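Local coordinates for redox-sensing transcriptional repressor rex (Thermoanaerobacter ethanolicus, PDB 3WGH), which probably acts as a homodimeric DNA-binding repressor that adjusts transcription to the cellular NADH/NAD(+) balance, binding the dinucleotide in a Rossmann-type domain, at residues T87-A92 against I149-I154; L95-A100 against F123-R128; G114-N119 against E131-E136. All coordinates share one frame; numbering follows the deposited sequence.

How the contacts relate
All three contacts lie in the Rossmann-type nucleotide-binding domain, their centres about 10 Å from one another, and each touches the same NADH. Contact 1 joins the neighbouring parallel strands 85-90 and 149-152 in the middle of the sheet. Contact 3 joins strands 110-117 and 130-134 nearer one margin, and contact 2 sets helix 94-100 against the outermost strand 126-127. Along the chain, contacts 2 and 3 both fall inside the loop closed by contact 1, and their own segments alternate. Strand 85-90, also a neighbour of 110-117, leads through the glycine-rich turn into helix 94-100. NADH is thus held where several strand ends and one helix start converge.

Contact 1: T87-A92 against I149-I154; sequences TIIIGA and IGILCI. With NAI (1,4-dihydronicotinamide adenine dinucleotide), chain I.
G91 lies where a side chain could not fit: with phi 100° and psi 103°, a CB would run into the carbonyl O of C153 and the carbonyl of the preceding residue. It directly follows strand 85-90, which pairs in parallel with strand 149-152 through four backbone hydrogen bonds. I88 N gives to I149 O and I88 O accepts from I151 N (2.8 Å); I90 N gives to I151 O (2.8 Å) and I90 O takes C153 N. On one face of the sheet, CG1 of I89 rests against CB of I151 at 3.9 Å; on the other, CB of I90 meets the CD2 branch of L152 at 3.7 Å. CG2 of I90 stands anti to the backbone N (chi1 -45° for CG1) and reaches adenine C2A at 3.5 Å, while CG2 of I154 closes on C4A at 3.3 Å. Helix 138-144 covers I88 and I90, and helix 94-100 covers I89. O3D of the nicotinamide ribose donates to I154 O at 2.8 Å. The four bonds satisfy the facing backbone groups of these buried strands, whose carboxyl end offers the cofactor a methyl of I154 over one adenine face, one of I90 beside its C2A margin and a carbonyl for its nicotinamide ribose.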
loop_
_atom_site.group_PDB
_atom_site.type_symbol
_atom_site.label_atom_id
_atom_site.label_comp_id
_atom_site.label_asym_id
_atom_site.label_seq_id
_atom_site.Cartn_x
_atom_site.Cartn_y
_atom_site.Cartn_z
ATOM N N THR B 87 11.815 3.392 -15.255
ATOM C CA THR B 87 10.383 3.648 -15.013
ATOM C C THR B 87 9.839 4.901 -15.662
ATOM O O THR B 87 10.583 5.883 -15.908
ATOM C CB THR B 87 10.047 3.679 -13.480
ATOM O OG1 THR B 87 10.455 4.929 -12.909
ATOM C CG2 THR B 87 10.819 2.588 -12.761
ATOM N N ILE B 88 8.520 4.886 -15.944
ATOM C CA ILE B 88 7.837 6.150 -16.252
ATOM C C ILE B 88 6.533 6.224 -15.444
ATOM O O ILE B 88 6.003 5.189 -15.035
ATOM C CB ILE B 88 7.475 6.284 -17.765
ATOM C CG1 ILE B 88 6.474 5.200 -18.132
ATOM C CG2 ILE B 88 8.731 6.337 -18.654
ATOM C CD1 ILE B 88 6.205 5.001 -19.639
ATOM N N ILE B 89 6.021 7.438 -15.273
ATOM C CA ILE B 89 4.759 7.676 -14.541
ATOM C C ILE B 89 3.822 8.247 -15.546
ATOM O O ILE B 89 4.209 9.162 -16.316
ATOM C CB ILE B 89 4.973 8.643 -13.367
ATOM C CG1 ILE B 89 5.767 7.907 -12.280
ATOM C CG2 ILE B 89 3.601 9.168 -12.743
ATOM C CD1 ILE B 89 6.227 8.824 -11.155
ATOM N N ILE B 90 2.642 7.649 -15.635
ATOM C CA ILE B 90 1.547 8.189 -16.458
ATOM C C ILE B 90 0.582 8.832 -15.520
ATOM O O ILE B 90 0.014 8.160 -14.629
ATOM C CB ILE B 90 0.767 7.041 -17.207
ATOM C CG1 ILE B 90 1.771 6.063 -17.807
ATOM C CG2 ILE B 90 -0.180 7.601 -18.297
ATOM C CD1 ILE B 90 2.683 6.731 -18.714
ATOM N N GLY B 91 0.345 10.128 -15.734
ATOM C CA GLY B 91 -0.462 10.932 -14.825
ATOM C C GLY B 91 0.394 11.775 -13.885
ATOM O O GLY B 91 0.943 11.291 -12.885
ATOM N N ALA B 92 0.487 13.054 -14.189
ATOM C CA ALA B 92 1.249 13.962 -13.384
ATOM C C ALA B 92 0.331 14.744 -12.483
ATOM O O ALA B 92 0.582 15.920 -12.253
ATOM C CB ALA B 92 2.022 14.928 -14.296
ATOM N N ILE B 149 9.128 -0.405 -16.459
ATOM C CA ILE B 149 7.928 -0.280 -15.645
ATOM C C ILE B 149 7.142 0.982 -15.986
ATOM O O ILE B 149 7.699 2.073 -15.958
ATOM C CB ILE B 149 8.282 -0.251 -14.153
ATOM C CG1 ILE B 149 9.193 -1.447 -13.829
ATOM C CG2 ILE B 149 6.975 -0.102 -13.262
ATOM C CD1 ILE B 149 9.761 -1.479 -12.432
ATOM N N GLY B 150 5.829 0.831 -16.146
ATOM C CA GLY B 150 4.906 1.980 -16.190
ATOM C C GLY B 150 4.071 2.074 -14.890
ATOM O O GLY B 150 3.460 1.093 -14.443
ATOM N N ILE B 151 4.154 3.228 -14.238
ATOM C CA ILE B 151 3.401 3.505 -13.044
ATOM C C ILE B 151 2.160 4.309 -13.456
ATOM O O ILE B 151 2.266 5.368 -14.068
ATOM C CB ILE B 151 4.245 4.330 -12.088
ATOM C CG1 ILE B 151 5.552 3.523 -11.823
ATOM C CG2 ILE B 151 3.326 4.699 -10.887
ATOM C CD1 ILE B 151 6.607 4.180 -10.851
ATOM N N LEU B 152 0.993 3.760 -13.183
ATOM C CA LEU B 152 -0.260 4.301 -13.730
ATOM C C LEU B 152 -1.041 5.073 -12.641
ATOM O O LEU B 152 -1.529 4.479 -11.670
ATOM C CB LEU B 152 -1.084 3.111 -14.229
ATOM C CG LEU B 152 -1.565 3.003 -15.682
ATOM C CD1 LEU B 152 -2.973 2.360 -15.653
ATOM C CD2 LEU B 152 -1.642 4.364 -16.440
ATOM N N CYS B 153 -1.128 6.388 -12.780
ATOM C CA CYS B 153 -1.788 7.236 -11.734
ATOM C C CYS B 153 -2.763 8.183 -12.399
ATOM O O CYS B 153 -2.667 9.381 -12.221
ATOM C CB CYS B 153 -0.762 8.080 -10.943
ATOM S SG CYS B 153 0.717 7.212 -10.329
ATOM N N ILE B 154 -3.586 7.640 -13.276
ATOM C CA ILE B 154 -4.579 8.428 -14.034
ATOM C C ILE B 154 -5.965 8.071 -13.516
ATOM O O ILE B 154 -6.125 7.071 -12.856
ATOM C CB ILE B 154 -4.490 8.151 -15.564
ATOM C CG1 ILE B 154 -4.576 6.657 -15.897
ATOM C CG2 ILE B 154 -3.198 8.721 -16.184
ATOM C CD1 ILE B 154 -4.887 6.389 -17.402
HETATM P PA NAI I . -5.512 13.702 -10.279
HETATM O O1A NAI I . -6.751 14.132 -11.000
HETATM O O2A NAI I . -4.757 14.608 -9.358
HETATM O O5B NAI I . -4.451 13.293 -11.403
HETATM C C5B NAI I . -4.778 12.572 -12.587
HETATM C C4B NAI I . -3.857 13.103 -13.689
HETATM O O4B NAI I . -3.983 12.238 -14.785
HETATM C C3B NAI I . -4.298 14.495 -14.199
HETATM O O3B NAI I . -3.135 15.302 -14.386
HETATM C C2B NAI I . -4.865 14.218 -15.583
HETATM O O2B NAI I . -4.602 15.244 -16.538
HETATM C C1B NAI I . -4.008 13.028 -15.982
HETATM N N9A NAI I . -4.608 12.178 -17.028
HETATM C C8A NAI I . -5.929 11.986 -17.264
HETATM N N7A NAI I . -5.997 11.080 -18.277
HETATM C C5A NAI I . -4.743 10.770 -18.684
HETATM C C6A NAI I . -4.189 9.949 -19.657
HETATM N N6A NAI I . -5.007 9.233 -20.460
HETATM N N1A NAI I . -2.849 9.810 -19.783
HETATM C C2A NAI I . -2.026 10.536 -19.029
HETATM N N3A NAI I . -2.546 11.361 -18.121
HETATM C C4A NAI I . -3.880 11.471 -17.902
HETATM O O3 NAI I . -5.891 12.284 -9.568
HETATM P PN NAI I . -5.016 11.634 -8.381
HETATM O O1N NAI I . -5.687 12.086 -7.134
HETATM O O2N NAI I . -3.576 11.936 -8.763
HETATM O O5D NAI I . -5.270 10.038 -8.544
HETATM C C5D NAI I . -4.720 9.285 -9.631
HETATM C C4D NAI I . -5.335 7.894 -9.547
HETATM O O4D NAI I . -4.924 7.177 -8.361
HETATM C C3D NAI I . -6.860 7.969 -9.529
HETATM O O3D NAI I . -7.296 6.884 -10.351
HETATM C C2D NAI I . -7.210 7.657 -8.091
HETATM O O2D NAI I . -8.559 7.149 -8.018
HETATM C C1D NAI I . -6.096 6.664 -7.718
HETATM N N1N NAI I . -5.848 6.482 -6.278
HETATM C C2N NAI I . -5.722 5.202 -5.808
HETATM C C3N NAI I . -5.547 4.894 -4.522
HETATM C C7N NAI I . -5.345 3.463 -4.174
HETATM O O7N NAI I . -5.467 3.014 -3.031
HETATM N N7N NAI I . -4.907 2.686 -5.172
HETATM C C4N NAI I . -5.478 6.004 -3.469
HETATM C C5N NAI I . -5.630 7.385 -4.080
HETATM C C6N NAI I . -5.776 7.565 -5.399
#

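Contact 2: L95-A100 against F123-R128; sequences LGQAIA and FGLKIR. With NAI (1,4-dihydronicotinamide adenine dinucleotide), chain I.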
loop_
_atom_site.group_PDB
_atom_site.type_symbol
_atom_site.label_atom_id
_atom_site.label_comp_id
_atom_site.label_asym_id
_atom_site.label_seq_id
_atom_site.Cartn_x
_atom_site.Cartn_y
_atom_site.Cartn_z
ATOM N N LEU B 95 -1.336 12.211 -7.131
ATOM C CA LEU B 95 -0.630 10.936 -6.846
ATOM C C LEU B 95 0.694 10.773 -7.647
ATOM O O LEU B 95 1.749 10.350 -7.098
ATOM C CB LEU B 95 -1.555 9.750 -7.049
ATOM C CG LEU B 95 -0.957 8.376 -6.728
ATOM C CD1 LEU B 95 -0.508 8.345 -5.261
ATOM C CD2 LEU B 95 -2.059 7.345 -7.004
ATOM N N GLY B 96 0.642 11.105 -8.935
ATOM C CA GLY B 96 1.831 10.957 -9.802
ATOM C C GLY B 96 3.012 11.788 -9.344
ATOM O O GLY B 96 4.168 11.329 -9.366
ATOM N N GLN B 97 2.728 13.026 -8.938
ATOM C CA GLN B 97 3.773 13.860 -8.322
ATOM C C GLN B 97 4.232 13.369 -6.959
ATOM O O GLN B 97 5.427 13.344 -6.705
ATOM C CB GLN B 97 3.388 15.339 -8.290
ATOM C CG GLN B 97 3.036 15.925 -9.690
ATOM C CD GLN B 97 2.744 17.434 -9.627
ATOM O OE1 GLN B 97 3.408 18.147 -8.892
ATOM N NE2 GLN B 97 1.770 17.909 -10.405
ATOM N N ALA B 98 3.318 12.895 -6.111
ATOM C CA ALA B 98 3.761 12.284 -4.871
ATOM C C ALA B 98 4.758 11.141 -5.124
ATOM O O ALA B 98 5.851 11.126 -4.550
ATOM C CB ALA B 98 2.542 11.812 -3.995
ATOM N N ILE B 99 4.413 10.218 -6.033
ATOM C CA ILE B 99 5.317 9.093 -6.380
ATOM C C ILE B 99 6.650 9.582 -7.004
ATOM O O ILE B 99 7.721 9.178 -6.586
ATOM C CB ILE B 99 4.602 8.063 -7.313
ATOM C CG1 ILE B 99 3.411 7.389 -6.601
ATOM C CG2 ILE B 99 5.631 7.022 -7.888
ATOM C CD1 ILE B 99 3.694 6.972 -5.190
ATOM N N ALA B 100 6.565 10.471 -7.984
ATOM C CA ALA B 100 7.738 11.081 -8.583
ATOM C C ALA B 100 8.719 11.667 -7.548
ATOM O O ALA B 100 9.946 11.476 -7.652
ATOM C CB ALA B 100 7.319 12.124 -9.573
ATOM N N PHE B 123 2.486 20.480 -19.187
ATOM C CA PHE B 123 3.648 20.199 -20.103
ATOM C C PHE B 123 4.811 21.107 -19.813
ATOM O O PHE B 123 4.683 22.331 -19.827
ATOM C CB PHE B 123 3.311 20.341 -21.580
ATOM C CG PHE B 123 2.212 19.430 -22.072
ATOM C CD1 PHE B 123 1.778 18.335 -21.320
ATOM C CD2 PHE B 123 1.669 19.619 -23.347
ATOM C CE1 PHE B 123 0.757 17.511 -21.797
ATOM C CE2 PHE B 123 0.685 18.770 -23.834
ATOM C CZ PHE B 123 0.230 17.718 -23.043
ATOM N N GLY B 124 5.955 20.516 -19.556
ATOM C CA GLY B 124 7.132 21.287 -19.254
ATOM C C GLY B 124 7.412 21.462 -17.789
ATOM O O GLY B 124 8.487 21.873 -17.435
ATOM N N LEU B 125 6.468 21.103 -16.927
ATOM C CA LEU B 125 6.705 21.158 -15.489
ATOM C C LEU B 125 7.869 20.246 -15.106
ATOM O O LEU B 125 7.980 19.129 -15.611
ATOM C CB LEU B 125 5.417 20.824 -14.706
ATOM C CG LEU B 125 5.443 20.677 -13.176
ATOM C CD1 LEU B 125 5.418 22.038 -12.454
ATOM C CD2 LEU B 125 4.295 19.788 -12.687
ATOM N N LYS B 126 8.740 20.742 -14.230
ATOM C CA LYS B 126 9.929 20.032 -13.770
ATOM C C LYS B 126 9.674 19.344 -12.434
ATOM O O LYS B 126 9.320 19.987 -11.451
ATOM C CB LYS B 126 11.094 21.009 -13.578
ATOM C CG LYS B 126 11.873 21.361 -14.842
ATOM C CD LYS B 126 13.135 20.495 -15.007
ATOM C CE LYS B 126 14.255 21.265 -15.750
ATOM N NZ LYS B 126 13.802 21.779 -17.079
ATOM N N ILE B 127 9.872 18.034 -12.401
ATOM C CA ILE B 127 9.834 17.269 -11.163
ATOM C C ILE B 127 11.141 16.484 -11.119
ATOM O O ILE B 127 11.465 15.743 -12.051
ATOM C CB ILE B 127 8.572 16.340 -11.088
ATOM C CG1 ILE B 127 7.300 17.188 -11.149
ATOM C CG2 ILE B 127 8.570 15.501 -9.779
ATOM C CD1 ILE B 127 6.116 16.541 -11.859
ATOM N N ARG B 128 11.910 16.687 -10.052
ATOM C CA ARG B 128 13.318 16.286 -10.012
ATOM C C ARG B 128 14.001 16.731 -11.293
ATOM O O ARG B 128 14.077 17.916 -11.603
ATOM C CB ARG B 128 13.478 14.765 -9.856
ATOM C CG ARG B 128 12.361 14.038 -9.112
ATOM C CD ARG B 128 12.811 13.538 -7.745
ATOM N NE ARG B 128 12.718 14.588 -6.732
ATOM C CZ ARG B 128 13.766 15.184 -6.164
ATOM N NH1 ARG B 128 13.571 16.130 -5.250
ATOM N NH2 ARG B 128 15.008 14.833 -6.494
HETATM P PA NAI I . -5.512 13.702 -10.279
HETATM O O1A NAI I . -6.751 14.132 -11.000
HETATM O O2A NAI I . -4.757 14.608 -9.358
HETATM O O5B NAI I . -4.451 13.293 -11.403
HETATM C C5B NAI I . -4.778 12.572 -12.587
HETATM C C4B NAI I . -3.857 13.103 -13.689
HETATM O O4B NAI I . -3.983 12.238 -14.785
HETATM C C3B NAI I . -4.298 14.495 -14.199
HETATM O O3B NAI I . -3.135 15.302 -14.386
HETATM C C2B NAI I . -4.865 14.218 -15.583
HETATM O O2B NAI I . -4.602 15.244 -16.538
HETATM C C1B NAI I . -4.008 13.028 -15.982
HETATM N N9A NAI I . -4.608 12.178 -17.028
HETATM C C8A NAI I . -5.929 11.986 -17.264
HETATM N N7A NAI I . -5.997 11.080 -18.277
HETATM C C5A NAI I . -4.743 10.770 -18.684
HETATM C C6A NAI I . -4.189 9.949 -19.657
HETATM N N6A NAI I . -5.007 9.233 -20.460
HETATM N N1A NAI I . -2.849 9.810 -19.783
HETATM C C2A NAI I . -2.026 10.536 -19.029
HETATM N N3A NAI I . -2.546 11.361 -18.121
HETATM C C4A NAI I . -3.880 11.471 -17.902
HETATM O O3 NAI I . -5.891 12.284 -9.568
HETATM P PN NAI I . -5.016 11.634 -8.381
HETATM O O1N NAI I . -5.687 12.086 -7.134
HETATM O O2N NAI I . -3.576 11.936 -8.763
HETATM O O5D NAI I . -5.270 10.038 -8.544
HETATM C C5D NAI I . -4.720 9.285 -9.631
HETATM C C4D NAI I . -5.335 7.894 -9.547
HETATM O O4D NAI I . -4.924 7.177 -8.361
HETATM C C3D NAI I . -6.860 7.969 -9.529
HETATM O O3D NAI I . -7.296 6.884 -10.351
HETATM C C2D NAI I . -7.210 7.657 -8.091
HETATM O O2D NAI I . -8.559 7.149 -8.018
HETATM C C1D NAI I . -6.096 6.664 -7.718
HETATM N N1N NAI I . -5.848 6.482 -6.278
HETATM C C2N NAI I . -5.722 5.202 -5.808
HETATM C C3N NAI I . -5.547 4.894 -4.522
HETATM C C7N NAI I . -5.345 3.463 -4.174
HETATM O O7N NAI I . -5.467 3.014 -3.031
HETATM N N7N NAI I . -4.907 2.686 -5.172
HETATM C C4N NAI I . -5.478 6.004 -3.469
HETATM C C5N NAI I . -5.630 7.385 -4.080
HETATM C C6N NAI I . -5.776 7.565 -5.399
#
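Q97 lays its CG methylene against CD1 of I127, 3.8 Å away, the two side chains crossing at about a right angle. With chi1 -56° putting CG beside the backbone N, and an extended chain beyond it, the amide reaches L125 from the opposite direction, NE2 coming 3.9 Å from CD2. That touch is apolar on the leucine side; the hydrogen bond of NE2 goes to A92 O, in the turn ahead of the helix. With an alanine here, A92 O is likely to lose this donor and a gap to open beside CD1 of I127. One turn on, CB of A100 packs on CG2 of I127 at 3.6 Å, the branch that stands anti to its backbone N. R128, its chain bent, brings CD to 3.5 Å from A100 O. No hydrogen bond crosses between the segments. On the side toward the cofactor, L95 N donates to O2N of NADH at 2.8 Å, and CD2 of L95 lies 3.2 Å from O4D of NADH; L95 and A98 also pack on the second subunit. A helix that follows the first strand through a GxGxxG turn and presents an amide to the pyrophosphate is the hallmark of the Rossmann dinucleotide-binding fold.

Contact 3: G114-N119 against E131-E136; sequences GIFDIN and EVMDVE. With ZN (zinc ion), chain L; NAI (1,4-dihydronicotinamide adenine dinucleotide), chain I.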
loop_
_atom_site.group_PDB
_atom_site.type_symbol
_atom_site.label_atom_id
_atom_site.label_comp_id
_atom_site.label_asym_id
_atom_site.label_seq_id
_atom_site.Cartn_x
_atom_site.Cartn_y
_atom_site.Cartn_z
ATOM N N GLY B 114 10.730 9.411 -17.341
ATOM C CA GLY B 114 9.847 10.429 -17.880
ATOM C C GLY B 114 8.489 10.402 -17.192
ATOM O O GLY B 114 8.155 9.417 -16.492
ATOM N N ILE B 115 7.740 11.499 -17.324
ATOM C CA ILE B 115 6.423 11.594 -16.721
ATOM C C ILE B 115 5.496 12.215 -17.737
ATOM O O ILE B 115 5.903 13.144 -18.438
ATOM C CB ILE B 115 6.443 12.370 -15.381
ATOM C CG1 ILE B 115 5.041 12.406 -14.771
ATOM C CG2 ILE B 115 6.883 13.807 -15.593
ATOM C CD1 ILE B 115 5.050 12.502 -13.230
ATOM N N PHE B 116 4.292 11.657 -17.877
ATOM C CA PHE B 116 3.432 11.893 -19.013
ATOM C C PHE B 116 2.083 12.315 -18.528
ATOM O O PHE B 116 1.633 11.857 -17.484
ATOM C CB PHE B 116 3.353 10.644 -19.903
ATOM C CG PHE B 116 4.698 10.271 -20.494
ATOM C CD1 PHE B 116 5.108 10.809 -21.745
ATOM C CD2 PHE B 116 5.591 9.514 -19.760
ATOM C CE1 PHE B 116 6.397 10.501 -22.272
ATOM C CE2 PHE B 116 6.858 9.182 -20.271
ATOM C CZ PHE B 116 7.279 9.723 -21.505
ATOM N N ASP B 117 1.484 13.295 -19.211
ATOM C CA ASP B 117 0.125 13.756 -18.864
ATOM C C ASP B 117 -0.621 14.181 -20.130
ATOM O O ASP B 117 0.015 14.352 -21.185
ATOM C CB ASP B 117 0.181 14.899 -17.846
ATOM C CG ASP B 117 -1.116 15.004 -17.016
ATOM O OD1 ASP B 117 -1.151 14.533 -15.847
ATOM O OD2 ASP B 117 -2.137 15.492 -17.556
ATOM N N ILE B 118 -1.957 14.226 -20.094
ATOM C CA ILE B 118 -2.694 14.777 -21.259
ATOM C C ILE B 118 -2.974 16.284 -21.100
ATOM O O ILE B 118 -3.604 16.871 -21.956
ATOM C CB ILE B 118 -4.107 14.173 -21.471
ATOM C CG1 ILE B 118 -4.918 14.214 -20.171
ATOM C CG2 ILE B 118 -4.077 12.853 -22.127
ATOM C CD1 ILE B 118 -6.249 13.515 -20.307
ATOM N N ASN B 119 -2.593 16.880 -19.978
ATOM C CA ASN B 119 -2.971 18.261 -19.657
ATOM C C ASN B 119 -1.904 19.268 -20.039
ATOM O O ASN B 119 -0.927 19.443 -19.303
ATOM C CB ASN B 119 -3.277 18.415 -18.152
ATOM C CG ASN B 119 -3.746 19.842 -17.783
ATOM O OD1 ASN B 119 -3.873 20.721 -18.656
ATOM N ND2 ASN B 119 -4.017 20.066 -16.500
ATOM N N GLU B 131 10.892 16.342 -17.071
ATOM C CA GLU B 131 9.878 17.306 -17.459
ATOM C C GLU B 131 8.647 16.546 -17.892
ATOM O O GLU B 131 8.771 15.541 -18.589
ATOM C CB GLU B 131 10.378 18.180 -18.634
ATOM C CG GLU B 131 10.819 19.600 -18.215
ATOM C CD GLU B 131 11.241 20.487 -19.388
ATOM O OE1 GLU B 131 11.794 19.948 -20.364
ATOM O OE2 GLU B 131 11.054 21.725 -19.317
ATOM N N VAL B 132 7.468 17.042 -17.513
ATOM C CA VAL B 132 6.215 16.420 -17.941
ATOM C C VAL B 132 6.061 16.548 -19.438
ATOM O O VAL B 132 6.153 17.644 -20.013
ATOM C CB VAL B 132 4.967 17.006 -17.248
ATOM C CG1 VAL B 132 3.703 16.463 -17.886
ATOM C CG2 VAL B 132 4.996 16.763 -15.758
ATOM N N MET B 133 5.785 15.417 -20.064
ATOM C CA MET B 133 5.649 15.347 -21.506
ATOM C C MET B 133 4.250 14.932 -21.808
ATOM O O MET B 133 3.552 14.450 -20.914
ATOM C CB MET B 133 6.635 14.334 -22.094
ATOM C CG MET B 133 8.063 14.809 -22.052
ATOM S SD MET B 133 9.194 13.463 -22.497
ATOM C CE MET B 133 8.799 13.130 -24.239
ATOM N N ASP B 134 3.827 15.183 -23.048
ATOM C CA ASP B 134 2.516 14.790 -23.588
ATOM C C ASP B 134 2.477 13.288 -23.729
ATOM O O ASP B 134 3.379 12.701 -24.321
ATOM C CB ASP B 134 2.341 15.379 -25.002
ATOM C CG ASP B 134 0.907 15.301 -25.518
ATOM O OD1 ASP B 134 0.148 14.359 -25.179
ATOM O OD2 ASP B 134 0.510 16.231 -26.261
ATOM N N VAL B 135 1.406 12.671 -23.247
ATOM C CA VAL B 135 1.313 11.229 -23.243
ATOM C C VAL B 135 1.227 10.714 -24.679
ATOM O O VAL B 135 1.377 9.530 -24.937
ATOM C CB VAL B 135 0.124 10.721 -22.354
ATOM C CG1 VAL B 135 -1.213 11.085 -22.984
ATOM C CG2 VAL B 135 0.213 9.203 -22.141
ATOM N N GLU B 136 1.022 11.627 -25.622
ATOM C CA GLU B 136 0.866 11.261 -27.019
ATOM C C GLU B 136 2.094 10.526 -27.517
ATOM O O GLU B 136 2.006 9.618 -28.354
ATOM C CB GLU B 136 0.608 12.531 -27.872
ATOM C CG GLU B 136 0.257 12.247 -29.337
ATOM C CD GLU B 136 -1.129 11.621 -29.479
ATOM O OE1 GLU B 136 -1.829 11.474 -28.435
ATOM O OE2 GLU B 136 -1.508 11.258 -30.627
HETATM ZN ZN ZN L . -2.755 9.128 -30.414
HETATM P PA NAI I . -5.512 13.702 -10.279
HETATM O O1A NAI I . -6.751 14.132 -11.000
HETATM O O2A NAI I . -4.757 14.608 -9.358
HETATM O O5B NAI I . -4.451 13.293 -11.403
HETATM C C5B NAI I . -4.778 12.572 -12.587
HETATM C C4B NAI I . -3.857 13.103 -13.689
HETATM O O4B NAI I . -3.983 12.238 -14.785
HETATM C C3B NAI I . -4.298 14.495 -14.199
HETATM O O3B NAI I . -3.135 15.302 -14.386
HETATM C C2B NAI I . -4.865 14.218 -15.583
HETATM O O2B NAI I . -4.602 15.244 -16.538
HETATM C C1B NAI I . -4.008 13.028 -15.982
HETATM N N9A NAI I . -4.608 12.178 -17.028
HETATM C C8A NAI I . -5.929 11.986 -17.264
HETATM N N7A NAI I . -5.997 11.080 -18.277
HETATM C C5A NAI I . -4.743 10.770 -18.684
HETATM C C6A NAI I . -4.189 9.949 -19.657
HETATM N N6A NAI I . -5.007 9.233 -20.460
HETATM N N1A NAI I . -2.849 9.810 -19.783
HETATM C C2A NAI I . -2.026 10.536 -19.029
HETATM N N3A NAI I . -2.546 11.361 -18.121
HETATM C C4A NAI I . -3.880 11.471 -17.902
HETATM O O3 NAI I . -5.891 12.284 -9.568
HETATM P PN NAI I . -5.016 11.634 -8.381
HETATM O O1N NAI I . -5.687 12.086 -7.134
HETATM O O2N NAI I . -3.576 11.936 -8.763
HETATM O O5D NAI I . -5.270 10.038 -8.544
HETATM C C5D NAI I . -4.720 9.285 -9.631
HETATM C C4D NAI I . -5.335 7.894 -9.547
HETATM O O4D NAI I . -4.924 7.177 -8.361
HETATM C C3D NAI I . -6.860 7.969 -9.529
HETATM O O3D NAI I . -7.296 6.884 -10.351
HETATM C C2D NAI I . -7.210 7.657 -8.091
HETATM O O2D NAI I . -8.559 7.149 -8.018
HETATM C C1D NAI I . -6.096 6.664 -7.718
HETATM N N1N NAI I . -5.848 6.482 -6.278
HETATM C C2N NAI I . -5.722 5.202 -5.808
HETATM C C3N NAI I . -5.547 4.894 -4.522
HETATM C C7N NAI I . -5.345 3.463 -4.174
HETATM O O7N NAI I . -5.467 3.014 -3.031
HETATM N N7N NAI I . -4.907 2.686 -5.172
HETATM C C4N NAI I . -5.478 6.004 -3.469
HETATM C C5N NAI I . -5.630 7.385 -4.080
HETATM C C6N NAI I . -5.776 7.565 -5.399
HETATM O O HOH W 1 9.207 13.203 -19.214
HETATM O O HOH W 2 -0.750 8.017 -31.026
#
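I115 O accepts from M133 N at 2.8 Å, the first of three backbone bonds between the segments. M133 O takes D117 N, and D117 O takes V135 N, just past the strand, at 3.0 Å, a bent bond (143°) whose donor stands above the carbonyl plane. Ahead of these, water 1 bridges the strands, accepting from I115 N and giving to E131 O. The D117 carboxylate, its CG anti to the backbone N (chi1 -155°), receives both adenosine ribose hydroxyls: O3B donates to OD1 at 2.6 Å and O2B to OD2 at 2.7 Å. OD1 also accepts from A92 N, while OD2 uses its anti lone pair for N119 N, closing an Asx turn. D134 OD1 makes a second Asx turn with E136 N. E136 OE2 binds a zinc ion at 2.5 Å; water 2 is another ligand of it. M133 SD lies obliquely 5.0 Å from the F116 ring centre, a Met-aromatic contact, and D134 O sits at that ring's edge. CG2 of I118 presses on CG1 of V135 at 3.5 Å, both bordering the adenine. Four donors thus fix the D117 carboxylate, consistent with a preference for an adenosine ribose with both hydroxyls unsubstituted, as in NADH.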